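Local coordinates for HTH marR-type domain-containing protein (Streptococcus agalactiae serotype III, PDB 7DVV) that senses haem and binds operator DNA as a MarR-type winged helix-turn-helix transcription regulator, at a contact of chain A with DNA. Residues are numbered along the deposited sequence; one frame, centred on the assembly and turned at random.

A contact of chain A with DNA. Residues 51-53, 63, 67, 91. With nucleotides of chain B.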
loop_
_atom_site.group_PDB
_atom_site.type_symbol
_atom_site.label_atom_id
_atom_site.label_comp_id
_atom_site.label_asym_id
_atom_site.label_seq_id
_atom_site.Cartn_x
_atom_site.Cartn_y
_atom_site.Cartn_z
ATOM N N SER A 51 -24.506 5.490 -4.817
ATOM C CA SER A 51 -24.393 4.337 -5.703
ATOM C C SER A 51 -22.951 3.785 -5.720
ATOM O O SER A 51 -22.009 4.398 -5.185
ATOM C CB SER A 51 -24.793 4.774 -7.084
ATOM O OG SER A 51 -23.670 5.414 -7.675
ATOM N N ILE A 52 -22.739 2.646 -6.397
ATOM C CA ILE A 52 -21.393 2.079 -6.423
ATOM C C ILE A 52 -20.347 3.074 -6.962
ATOM O O ILE A 52 -19.267 3.184 -6.392
ATOM C CB ILE A 52 -21.384 0.773 -7.209
ATOM C CG1 ILE A 52 -22.325 -0.229 -6.529
ATOM C CG2 ILE A 52 -19.962 0.268 -7.212
ATOM C CD1 ILE A 52 -22.685 -1.470 -7.355
ATOM N N LYS A 53 -20.704 3.854 -8.010
ATOM C CA LYS A 53 -19.799 4.794 -8.657
ATOM C C LYS A 53 -19.361 5.838 -7.646
ATOM O O LYS A 53 -18.202 6.256 -7.695
ATOM C CB LYS A 53 -20.409 5.415 -9.913
ATOM C CG LYS A 53 -20.049 6.870 -10.173
ATOM C CD LYS A 53 -18.635 7.048 -10.722
ATOM C CE LYS A 53 -18.452 8.262 -11.628
ATOM N NZ LYS A 53 -18.583 7.938 -13.070
ATOM N N LYS A 63 -13.209 1.282 -11.243
ATOM C CA LYS A 63 -14.443 0.536 -11.481
ATOM C C LYS A 63 -14.468 -0.824 -10.771
ATOM O O LYS A 63 -15.340 -1.083 -9.948
ATOM C CB LYS A 63 -14.769 0.341 -12.966
ATOM C CG LYS A 63 -15.311 1.559 -13.684
ATOM C CD LYS A 63 -15.860 1.294 -15.096
ATOM C CE LYS A 63 -17.104 2.134 -15.351
ATOM N NZ LYS A 63 -17.472 2.291 -16.784
ATOM N N SER A 67 -16.561 -2.259 -7.479
ATOM C CA SER A 67 -17.511 -3.356 -7.584
ATOM C C SER A 67 -17.118 -4.488 -6.613
ATOM O O SER A 67 -17.898 -4.963 -5.811
ATOM C CB SER A 67 -17.656 -3.756 -9.076
ATOM O OG SER A 67 -18.280 -5.029 -9.187
ATOM N N LYS A 91 -27.207 1.059 -8.825
ATOM C CA LYS A 91 -27.523 0.244 -7.661
ATOM C C LYS A 91 -27.202 1.045 -6.419
ATOM O O LYS A 91 -26.115 1.599 -6.334
ATOM C CB LYS A 91 -26.637 -0.997 -7.598
ATOM C CG LYS A 91 -26.877 -1.899 -8.779
ATOM C CD LYS A 91 -26.340 -3.274 -8.528
ATOM C CE LYS A 91 -26.410 -3.983 -9.856
ATOM N NZ LYS A 91 -25.884 -5.353 -9.774
ATOM P P DG B 8 -23.521 2.059 -10.152
ATOM O OP1 DG B 8 -24.531 2.247 -9.067
ATOM O OP2 DG B 8 -22.207 2.700 -9.945
ATOM O "O5'" DG B 8 -23.460 0.485 -10.394
ATOM C "C5'" DG B 8 -23.420 0.026 -11.699
ATOM C "C4'" DG B 8 -23.482 -1.476 -11.795
ATOM O "O4'" DG B 8 -23.098 -1.726 -13.176
ATOM C "C3'" DG B 8 -22.481 -2.258 -10.933
ATOM O "O3'" DG B 8 -22.969 -3.590 -10.776
ATOM C "C2'" DG B 8 -21.253 -2.363 -11.822
ATOM C "C1'" DG B 8 -21.823 -2.343 -13.247
ATOM N N9 DG B 8 -20.979 -1.574 -14.159
ATOM C C8 DG B 8 -20.369 -0.369 -13.900
ATOM N N7 DG B 8 -19.546 -0.002 -14.843
ATOM C C5 DG B 8 -19.575 -1.053 -15.751
ATOM C C6 DG B 8 -18.894 -1.223 -16.973
ATOM O O6 DG B 8 -18.102 -0.454 -17.524
ATOM N N1 DG B 8 -19.216 -2.430 -17.575
ATOM C C2 DG B 8 -20.067 -3.364 -17.056
ATOM N N2 DG B 8 -20.236 -4.477 -17.780
ATOM N N3 DG B 8 -20.732 -3.208 -15.928
ATOM C C4 DG B 8 -20.426 -2.045 -15.324
ATOM P P DT B 9 -22.134 -4.679 -10.039
ATOM O OP1 DT B 9 -23.042 -5.706 -9.514
ATOM O OP2 DT B 9 -21.045 -4.048 -9.244
ATOM O "O5'" DT B 9 -21.586 -5.583 -11.223
ATOM C "C5'" DT B 9 -22.513 -6.314 -12.045
ATOM C "C4'" DT B 9 -21.735 -7.230 -12.955
ATOM O "O4'" DT B 9 -20.939 -6.383 -13.810
ATOM C "C3'" DT B 9 -20.759 -8.194 -12.257
ATOM O "O3'" DT B 9 -20.970 -9.427 -12.919
ATOM C "C2'" DT B 9 -19.374 -7.715 -12.669
ATOM C "C1'" DT B 9 -19.638 -6.945 -13.959
ATOM N N1 DT B 9 -18.712 -5.839 -14.275
ATOM C C2 DT B 9 -17.976 -5.888 -15.446
ATOM O O2 DT B 9 -18.001 -6.845 -16.211
ATOM N N3 DT B 9 -17.156 -4.802 -15.650
ATOM C C4 DT B 9 -17.035 -3.685 -14.843
ATOM O O4 DT B 9 -16.267 -2.771 -15.157
ATOM C C5 DT B 9 -17.849 -3.700 -13.646
ATOM C C7 DT B 9 -17.751 -2.550 -12.693
ATOM C C6 DT B 9 -18.622 -4.767 -13.418
ATOM P P DT B 10 -20.463 -10.807 -12.291
ATOM O OP1 DT B 10 -21.484 -11.836 -12.600
ATOM O OP2 DT B 10 -19.991 -10.582 -10.885
ATOM O "O5'" DT B 10 -19.237 -11.219 -13.242
ATOM C "C5'" DT B 10 -19.384 -11.134 -14.685
ATOM C "C4'" DT B 10 -18.048 -11.309 -15.365
ATOM O "O4'" DT B 10 -17.400 -10.018 -15.465
ATOM C "C3'" DT B 10 -17.078 -12.210 -14.593
ATOM O "O3'" DT B 10 -16.476 -13.080 -15.553
ATOM C "C2'" DT B 10 -16.088 -11.243 -13.959
ATOM C "C1'" DT B 10 -16.051 -10.144 -15.002
ATOM N N1 DT B 10 -15.595 -8.803 -14.588
ATOM C C2 DT B 10 -14.809 -8.070 -15.453
ATOM O O2 DT B 10 -14.431 -8.486 -16.537
ATOM N N3 DT B 10 -14.486 -6.818 -15.007
ATOM C C4 DT B 10 -14.837 -6.241 -13.813
ATOM O O4 DT B 10 -14.444 -5.112 -13.554
ATOM C C5 DT B 10 -15.615 -7.081 -12.926
ATOM C C7 DT B 10 -16.022 -6.548 -11.585
ATOM C C6 DT B 10 -15.980 -8.291 -13.370
#
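This is the operator-binding face of a winged helix-turn-helix domain. The recognition helix, 63-76, lies at the major groove, and strand 91-95 of the wing runs beside the backbone. The DG8 phosphate sits at the start of helix 52-59. There the backbone N of Lys53 donates to DG8 OP2 at 2.7 Å, and the N of Ile52 donates to DG8 OP1 at 3.2 Å. DG8 OP1 takes a second, nearly straight bond from the backbone N of Lys91 (2.9 Å, 178° at H). Main-chain N-H groups of Ile52, Lys53 and Lys91 therefore hold this phosphate, and the helix dipole may add to the attraction. The Lys91 side chain runs extended beyond CG, alongside the backbone to the next phosphate. Its NZ forms a salt bridge with OP1 of DT9 at 2.9 Å. Ser67 reaches the other oxygen of that phosphate: OG, anti to the backbone N (chi1 164°), donates to OP2 of DT9. Ile52 CD1 packs against the DG8 sugar at C3' (3.7 Å). Ser67 CB packs against thymine methyl groups, 3.8 Å from C7 of DT9 and also near C7 of DT10. Lys63 contacts a base edge, and its probable positive charge should suit the electron-rich O6 and N7 on the Hoogsteen edge of guanine. Its chain bends at chi3 (142°), CE lies beside N7, and NZ donates to O6 of DG8 at 2.9 Å.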